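Long-range contacts in methyltransferase domain-containing protein (Pyrococcus horikoshii, PDB 1VE3), which probably transfers methyl groups from S-adenosylmethionine, which it binds in a Rossmann-like methyltransferase domain, and forms a dimer: residues T14-Q19 with C47-F52; V107-S112 with F138-T143. All coordinates share one frame; numbering follows the deposited sequence.

Contact 1 of 2, residues T14-Q19 with C47-F52; sequences TDINSQ and CGVGGF. With SAM (S-adenosylmethionine), chain C; SAM (S-adenosylmethionine), chain B.
The glycine-rich loop with which class I methyltransferases hold their cofactor, here Gly48 to Gly51, packs through Val49 against Thr14 and Ile16 of the N-terminal region. The side chains of Ile16 and Val49 run antiparallel alongside one another, and Ile16 CG1 comes to 3.4 Å from Val49 CG2, tighter than usual for two carbons. With Ile16 CD1 anti to CA (chi2 178°), the side chain reaches on over the loop backbone, CD1 lying 3.3 Å from Val49 O. The other methyl, Val49 CG1, rests 3.5 Å from Thr14 O. Gly48 shows what such a loop demands: its CA is 3.6 Å from O3' of the bound SAM (chain B), and a side chain there would collide with the cofactor. Gln19 instead serves the neighbouring subunit, its OE1 accepting from N6 of that subunit's SAM (chain C) at 3.0 Å. An alanine here would probably leave that adenine amino group without this acceptor and His115 O of the second subunit without the NE2 donor. Ser18 OG, bonded to Asp15 O, also caps the start of helix 19-34 at Tyr21 N. From that helix Tyr21 packs on Ile16 and Val49 and bonds through its hydroxyl to Gly51 N, while helix 70-82 borders Thr14 and strand 104-110 meets Phe52.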
loop_
_atom_site.group_PDB
_atom_site.type_symbol
_atom_site.label_atom_id
_atom_site.label_comp_id
_atom_site.label_asym_id
_atom_site.label_seq_id
_atom_site.Cartn_x
_atom_site.Cartn_y
_atom_site.Cartn_z
ATOM N N THR A 14 3.153 5.271 -9.384
ATOM C CA THR A 14 3.947 4.594 -10.400
ATOM C C THR A 14 4.424 3.189 -10.068
ATOM O O THR A 14 4.778 2.442 -10.969
ATOM C CB THR A 14 5.168 5.448 -10.792
ATOM O OG1 THR A 14 5.916 5.784 -9.616
ATOM C CG2 THR A 14 4.709 6.728 -11.474
ATOM N N ASP A 15 4.416 2.823 -8.789
ATOM C CA ASP A 15 4.863 1.492 -8.380
ATOM C C ASP A 15 3.712 0.680 -7.797
ATOM O O ASP A 15 3.474 0.689 -6.587
ATOM C CB ASP A 15 5.993 1.611 -7.352
ATOM C CG ASP A 15 6.570 0.263 -6.960
ATOM O OD1 ASP A 15 6.031 -0.778 -7.390
ATOM O OD2 ASP A 15 7.566 0.251 -6.213
ATOM N N ILE A 16 3.014 -0.036 -8.675
ATOM C CA ILE A 16 1.857 -0.846 -8.305
ATOM C C ILE A 16 2.085 -1.803 -7.145
ATOM O O ILE A 16 1.133 -2.185 -6.472
ATOM C CB ILE A 16 1.328 -1.655 -9.526
ATOM C CG1 ILE A 16 0.835 -0.690 -10.611
ATOM C CG2 ILE A 16 0.178 -2.559 -9.105
ATOM C CD1 ILE A 16 0.335 -1.381 -11.873
ATOM N N ASN A 17 3.331 -2.192 -6.896
ATOM C CA ASN A 17 3.600 -3.107 -5.786
ATOM C C ASN A 17 4.077 -2.422 -4.503
ATOM O O ASN A 17 4.325 -3.088 -3.496
ATOM C CB ASN A 17 4.608 -4.176 -6.207
ATOM C CG ASN A 17 4.025 -5.156 -7.205
ATOM O OD1 ASN A 17 2.990 -5.776 -6.950
ATOM N ND2 ASN A 17 4.686 -5.302 -8.349
ATOM N N SER A 18 4.195 -1.096 -4.528
ATOM C CA SER A 18 4.618 -0.369 -3.338
ATOM C C SER A 18 3.486 -0.362 -2.320
ATOM O O SER A 18 2.317 -0.561 -2.674
ATOM C CB SER A 18 4.980 1.076 -3.680
ATOM O OG SER A 18 3.830 1.831 -4.030
ATOM N N GLN A 19 3.835 -0.135 -1.056
ATOM C CA GLN A 19 2.835 -0.083 0.000
ATOM C C GLN A 19 1.945 1.144 -0.229
ATOM O O GLN A 19 0.748 1.109 0.050
ATOM C CB GLN A 19 3.504 -0.002 1.381
ATOM C CG GLN A 19 4.375 -1.209 1.744
ATOM C CD GLN A 19 4.948 -1.141 3.161
ATOM O OE1 GLN A 19 4.910 -0.098 3.818
ATOM N NE2 GLN A 19 5.494 -2.255 3.626
ATOM N N CYS A 47 -5.184 6.535 -16.471
ATOM C CA CYS A 47 -4.889 5.311 -15.715
ATOM C C CYS A 47 -3.525 5.183 -15.037
ATOM O O CYS A 47 -3.329 4.288 -14.210
ATOM C CB CYS A 47 -5.087 4.088 -16.617
ATOM S SG CYS A 47 -4.002 4.061 -18.065
ATOM N N GLY A 48 -2.583 6.053 -15.378
ATOM C CA GLY A 48 -1.272 5.952 -14.764
ATOM C C GLY A 48 -0.629 4.637 -15.164
ATOM O O GLY A 48 -0.591 4.299 -16.350
ATOM N N VAL A 49 -0.141 3.877 -14.189
ATOM C CA VAL A 49 0.495 2.602 -14.495
ATOM C C VAL A 49 -0.477 1.419 -14.573
ATOM O O VAL A 49 -0.061 0.264 -14.681
ATOM C CB VAL A 49 1.669 2.301 -13.500
ATOM C CG1 VAL A 49 2.776 3.336 -13.698
ATOM C CG2 VAL A 49 1.185 2.335 -12.071
ATOM N N GLY A 50 -1.775 1.719 -14.523
ATOM C CA GLY A 50 -2.795 0.687 -14.647
ATOM C C GLY A 50 -3.213 -0.114 -13.424
ATOM O O GLY A 50 -3.936 -1.108 -13.553
ATOM N N GLY A 51 -2.785 0.308 -12.241
ATOM C CA GLY A 51 -3.151 -0.417 -11.041
ATOM C C GLY A 51 -4.639 -0.693 -10.857
ATOM O O GLY A 51 -5.036 -1.821 -10.552
ATOM N N PHE A 52 -5.479 0.324 -11.034
ATOM C CA PHE A 52 -6.911 0.117 -10.843
ATOM C C PHE A 52 -7.539 -0.661 -11.991
ATOM O O PHE A 52 -8.630 -1.201 -11.856
ATOM C CB PHE A 52 -7.613 1.463 -10.626
ATOM C CG PHE A 52 -7.382 2.035 -9.261
ATOM C CD1 PHE A 52 -8.151 1.618 -8.183
ATOM C CD2 PHE A 52 -6.345 2.931 -9.035
ATOM C CE1 PHE A 52 -7.890 2.083 -6.895
ATOM C CE2 PHE A 52 -6.076 3.404 -7.746
ATOM C CZ PHE A 52 -6.850 2.977 -6.679
HETATM N N SAM C . 5.439 -9.124 14.096
HETATM C CA SAM C . 3.971 -9.382 14.046
HETATM C C SAM C . 3.665 -10.717 14.720
HETATM O O SAM C . 2.643 -10.804 15.413
HETATM O OXT SAM C . 4.505 -11.644 14.500
HETATM C CB SAM C . 3.562 -9.448 12.610
HETATM C CG SAM C . 2.168 -9.128 12.385
HETATM S SD SAM C . 1.640 -9.209 10.626
HETATM C CE SAM C . 1.878 -10.799 10.140
HETATM C "C5'" SAM C . 2.694 -8.028 9.773
HETATM C "C4'" SAM C . 2.627 -6.489 10.257
HETATM O "O4'" SAM C . 3.560 -5.689 9.453
HETATM C "C3'" SAM C . 1.291 -5.817 9.978
HETATM O "O3'" SAM C . 0.848 -5.640 11.413
HETATM C "C2'" SAM C . 1.498 -4.441 9.443
HETATM O "O2'" SAM C . 0.772 -3.324 9.851
HETATM C "C1'" SAM C . 3.068 -4.368 9.538
HETATM N N9 SAM C . 3.659 -3.517 8.498
HETATM C C8 SAM C . 3.528 -3.502 7.110
HETATM N N7 SAM C . 4.237 -2.570 6.521
HETATM C C5 SAM C . 4.868 -1.932 7.544
HETATM C C6 SAM C . 5.802 -0.809 7.623
HETATM N N6 SAM C . 6.232 -0.151 6.533
HETATM N N1 SAM C . 6.277 -0.389 8.884
HETATM C C2 SAM C . 5.861 -1.035 10.021
HETATM N N3 SAM C . 4.996 -2.087 10.058
HETATM C C4 SAM C . 4.527 -2.500 8.787
HETATM N N SAM B . -5.606 7.049 -12.130
HETATM C CA SAM B . -4.165 6.962 -11.754
HETATM C C SAM B . -4.028 6.198 -10.439
HETATM O O SAM B . -3.076 5.418 -10.310
HETATM O OXT SAM B . -4.923 6.441 -9.571
HETATM C CB SAM B . -3.650 8.353 -11.573
HETATM C CG SAM B . -2.220 8.476 -11.767
HETATM S SD SAM B . -1.562 10.177 -11.543
HETATM C CE SAM B . -1.894 10.600 -9.951
HETATM C "C5'" SAM B . -2.441 11.175 -12.754
HETATM C "C4'" SAM B . -2.283 10.765 -14.308
HETATM O "O4'" SAM B . -3.078 11.685 -15.133
HETATM C "C3'" SAM B . -0.877 10.964 -14.854
HETATM O "O3'" SAM B . -0.537 9.507 -15.076
HETATM C "C2'" SAM B . -0.924 11.584 -16.208
HETATM O "O2'" SAM B . -0.141 11.172 -17.285
HETATM C "C1'" SAM B . -2.484 11.624 -16.412
HETATM N N9 SAM B . -2.917 12.753 -17.246
HETATM C C8 SAM B . -2.674 14.124 -17.172
HETATM N N7 SAM B . -3.252 14.816 -18.123
HETATM C C5 SAM B . -3.907 13.884 -18.866
HETATM C C6 SAM B . -4.747 13.941 -20.063
HETATM N N6 SAM B . -5.030 15.095 -20.690
HETATM N N1 SAM B . -5.284 12.747 -20.591
HETATM C C2 SAM B . -5.016 11.548 -19.980
HETATM N N3 SAM B . -4.249 11.385 -18.867
HETATM C C4 SAM B . -3.716 12.590 -18.345
#

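Contact 2 of 2, residues V107-S112 with F138-T143; sequences VIFIDS and FIMYFT. With SAM (S-adenosylmethionine), chain B.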
loop_
_atom_site.group_PDB
_atom_site.type_symbol
_atom_site.label_atom_id
_atom_site.label_comp_id
_atom_site.label_asym_id
_atom_site.label_seq_id
_atom_site.Cartn_x
_atom_site.Cartn_y
_atom_site.Cartn_z
ATOM N N VAL A 107 -16.661 4.599 -16.303
ATOM C CA VAL A 107 -15.497 5.414 -16.576
ATOM C C VAL A 107 -15.010 5.822 -15.200
ATOM O O VAL A 107 -15.731 6.494 -14.467
ATOM C CB VAL A 107 -15.859 6.682 -17.375
ATOM C CG1 VAL A 107 -14.673 7.625 -17.415
ATOM C CG2 VAL A 107 -16.278 6.301 -18.786
ATOM N N ILE A 108 -13.809 5.387 -14.829
ATOM C CA ILE A 108 -13.256 5.748 -13.528
ATOM C C ILE A 108 -12.173 6.786 -13.749
ATOM O O ILE A 108 -11.431 6.731 -14.736
ATOM C CB ILE A 108 -12.691 4.518 -12.777
ATOM C CG1 ILE A 108 -11.506 3.919 -13.541
ATOM C CG2 ILE A 108 -13.790 3.484 -12.613
ATOM C CD1 ILE A 108 -10.851 2.734 -12.834
ATOM N N PHE A 109 -12.098 7.733 -12.821
ATOM C CA PHE A 109 -11.173 8.860 -12.896
ATOM C C PHE A 109 -10.667 9.077 -11.465
ATOM O O PHE A 109 -11.354 9.673 -10.620
ATOM C CB PHE A 109 -11.970 10.065 -13.426
ATOM C CG PHE A 109 -11.148 11.275 -13.742
ATOM C CD1 PHE A 109 -10.010 11.183 -14.533
ATOM C CD2 PHE A 109 -11.561 12.529 -13.306
ATOM C CE1 PHE A 109 -9.294 12.320 -14.887
ATOM C CE2 PHE A 109 -10.853 13.679 -13.655
ATOM C CZ PHE A 109 -9.719 13.573 -14.449
ATOM N N ILE A 110 -9.457 8.589 -11.202
ATOM C CA ILE A 110 -8.885 8.650 -9.865
ATOM C C ILE A 110 -7.635 9.511 -9.667
ATOM O O ILE A 110 -6.703 9.453 -10.457
ATOM C CB ILE A 110 -8.578 7.204 -9.379
ATOM C CG1 ILE A 110 -9.882 6.391 -9.356
ATOM C CG2 ILE A 110 -7.909 7.231 -8.013
ATOM C CD1 ILE A 110 -9.710 4.933 -8.961
ATOM N N ASP A 111 -7.630 10.296 -8.589
ATOM C CA ASP A 111 -6.496 11.156 -8.234
ATOM C C ASP A 111 -5.831 11.833 -9.430
ATOM O O ASP A 111 -4.616 11.740 -9.576
ATOM C CB ASP A 111 -5.414 10.338 -7.507
ATOM C CG ASP A 111 -5.816 9.911 -6.104
ATOM O OD1 ASP A 111 -6.249 10.780 -5.317
ATOM O OD2 ASP A 111 -5.673 8.703 -5.776
ATOM N N SER A 112 -6.586 12.528 -10.273
ATOM C CA SER A 112 -5.957 13.152 -11.436
ATOM C C SER A 112 -6.290 14.606 -11.736
ATOM O O SER A 112 -5.660 15.202 -12.609
ATOM C CB SER A 112 -6.255 12.332 -12.699
ATOM O OG SER A 112 -5.785 11.005 -12.572
ATOM N N PHE A 138 -20.212 7.315 -14.126
ATOM C CA PHE A 138 -18.942 8.029 -14.060
ATOM C C PHE A 138 -18.558 8.013 -12.587
ATOM O O PHE A 138 -19.288 8.539 -11.758
ATOM C CB PHE A 138 -19.119 9.484 -14.513
ATOM C CG PHE A 138 -17.864 10.326 -14.400
ATOM C CD1 PHE A 138 -17.949 11.671 -14.055
ATOM C CD2 PHE A 138 -16.608 9.784 -14.665
ATOM C CE1 PHE A 138 -16.799 12.468 -13.973
ATOM C CE2 PHE A 138 -15.458 10.567 -14.588
ATOM C CZ PHE A 138 -15.553 11.912 -14.241
ATOM N N ILE A 139 -17.422 7.409 -12.258
ATOM C CA ILE A 139 -16.986 7.342 -10.868
ATOM C C ILE A 139 -15.623 7.996 -10.673
ATOM O O ILE A 139 -14.615 7.496 -11.181
ATOM C CB ILE A 139 -16.905 5.873 -10.394
ATOM C CG1 ILE A 139 -18.299 5.245 -10.434
ATOM C CG2 ILE A 139 -16.316 5.806 -8.987
ATOM C CD1 ILE A 139 -18.314 3.763 -10.112
HETATM N N MSE A 140 -15.580 9.109 -9.944
HETATM C CA MSE A 140 -14.304 9.769 -9.718
HETATM C C MSE A 140 -13.957 9.969 -8.243
HETATM O O MSE A 140 -14.825 10.076 -7.376
HETATM C CB MSE A 140 -14.218 11.105 -10.498
HETATM C CG MSE A 140 -14.790 12.364 -9.851
HETATM SE SE MSE A 140 -14.196 14.019 -10.796
HETATM C CE MSE A 140 -12.718 14.481 -9.666
ATOM N N TYR A 141 -12.661 9.970 -7.971
ATOM C CA TYR A 141 -12.156 10.158 -6.625
ATOM C C TYR A 141 -11.187 11.316 -6.706
ATOM O O TYR A 141 -10.297 11.333 -7.560
ATOM C CB TYR A 141 -11.427 8.905 -6.138
ATOM C CG TYR A 141 -10.685 9.123 -4.838
ATOM C CD1 TYR A 141 -11.361 9.157 -3.616
ATOM C CD2 TYR A 141 -9.308 9.318 -4.832
ATOM C CE1 TYR A 141 -10.672 9.380 -2.423
ATOM C CE2 TYR A 141 -8.614 9.541 -3.650
ATOM C CZ TYR A 141 -9.296 9.572 -2.452
ATOM O OH TYR A 141 -8.594 9.812 -1.289
ATOM N N PHE A 142 -11.371 12.299 -5.838
ATOM C CA PHE A 142 -10.493 13.456 -5.848
ATOM C C PHE A 142 -10.329 13.999 -4.450
ATOM O O PHE A 142 -11.083 13.656 -3.533
ATOM C CB PHE A 142 -11.042 14.563 -6.767
ATOM C CG PHE A 142 -12.331 15.179 -6.286
ATOM C CD1 PHE A 142 -13.544 14.504 -6.431
ATOM C CD2 PHE A 142 -12.330 16.421 -5.662
ATOM C CE1 PHE A 142 -14.737 15.059 -5.958
ATOM C CE2 PHE A 142 -13.513 16.981 -5.186
ATOM C CZ PHE A 142 -14.720 16.299 -5.334
ATOM N N THR A 143 -9.336 14.860 -4.295
ATOM C CA THR A 143 -9.059 15.460 -3.009
ATOM C C THR A 143 -9.345 16.950 -3.091
ATOM O O THR A 143 -8.952 17.611 -4.051
ATOM C CB THR A 143 -7.585 15.220 -2.612
ATOM O OG1 THR A 143 -7.364 13.810 -2.500
ATOM C CG2 THR A 143 -7.255 15.889 -1.282
HETATM N N SAM B . -5.606 7.049 -12.130
HETATM C CA SAM B . -4.165 6.962 -11.754
HETATM C C SAM B . -4.028 6.198 -10.439
HETATM O O SAM B . -3.076 5.418 -10.310
HETATM O OXT SAM B . -4.923 6.441 -9.571
HETATM C CB SAM B . -3.650 8.353 -11.573
HETATM C CG SAM B . -2.220 8.476 -11.767
HETATM S SD SAM B . -1.562 10.177 -11.543
HETATM C CE SAM B . -1.894 10.600 -9.951
HETATM C "C5'" SAM B . -2.441 11.175 -12.754
HETATM C "C4'" SAM B . -2.283 10.765 -14.308
HETATM O "O4'" SAM B . -3.078 11.685 -15.133
HETATM C "C3'" SAM B . -0.877 10.964 -14.854
HETATM O "O3'" SAM B . -0.537 9.507 -15.076
HETATM C "C2'" SAM B . -0.924 11.584 -16.208
HETATM O "O2'" SAM B . -0.141 11.172 -17.285
HETATM C "C1'" SAM B . -2.484 11.624 -16.412
HETATM N N9 SAM B . -2.917 12.753 -17.246
HETATM C C8 SAM B . -2.674 14.124 -17.172
HETATM N N7 SAM B . -3.252 14.816 -18.123
HETATM C C5 SAM B . -3.907 13.884 -18.866
HETATM C C6 SAM B . -4.747 13.941 -20.063
HETATM N N6 SAM B . -5.030 15.095 -20.690
HETATM N N1 SAM B . -5.284 12.747 -20.591
HETATM C C2 SAM B . -5.016 11.548 -19.980
HETATM N N3 SAM B . -4.249 11.385 -18.867
HETATM C C4 SAM B . -3.716 12.590 -18.345
HETATM O O HOH W 1 -9.295 12.523 -10.380
#
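Val107 to Ile110 pair in parallel with Phe138 to Tyr141, the middle strand of a Rossmann-like sheet and its neighbour, and Asp111 extends the pairing one residue past the strand end. Four backbone bonds join them, from Ile139 N to Val107 O (2.9 Å), Phe109 N to Ile139 O, Tyr141 N to Phe109 O and Asp111 N to Tyr141 O. Side chains alternate between the two faces. On the face of Phe109 and Met140, Phe109 CB meets Phe138 CE2 at 3.7 Å. Met140, modelled as selenomethionine, lies alongside Phe109, directed as it is. Its CG sits between the backbone N and the carbonyl carbon (chi1 86°), and SE, anti to CA (chi2 166°), reaches the edge of the Phe109 ring, 5.2 Å from the centroid, a Met-aromatic contact. On the other face Ile110 CG2 touches Tyr141 CD2 obliquely at 4.1 Å. Farther along, the Asp111 carboxylate runs beside Tyr141 with its plane 89° from the ring, and Asp111 OD1 is 3.1 Å from Tyr141 CE2 at the ring edge. OD2 forms a salt bridge with Arg24. Ile110 O accepts twice, from Ser112 OG and from the amino group of SAM (chain B). The SAM (chain B) N to Ile110 O distance is 3.1 Å. A water accepts from Ser112 N and donates to Tyr141 O. Apolar side-chain packing thus gives way, at the carboxyl end of strand 104-110, to polar groups and carbonyls turned to the cofactor. Asp111 O lies 3.0 Å from the sulfonium methyl carbon CE of SAM (chain B), and a carbonyl so close would probably favour the positive charge there.

In the fold
Both contacts are buried, yet they sit at different depths: the centre of contact 2 lies about 4 Å from the centre of the chain, that of contact 1 about 12 Å. Contact 2 is sheet core, joined by regular backbone bonds and flanked by helices 19-34 and 118-131. Contact 1 joins two loops, each leading into a helix, by van der Waals packing of aliphatic side chains on each other and on backbone, and its Gln19 end reaches the second subunit, which does not touch contact 2. Their centres are about 15 Å apart, but Phe52 of contact 1 packs on Ile108 and Ile110 of contact 2, and helix 19-34 touches both. They meet the same SAM (chain B).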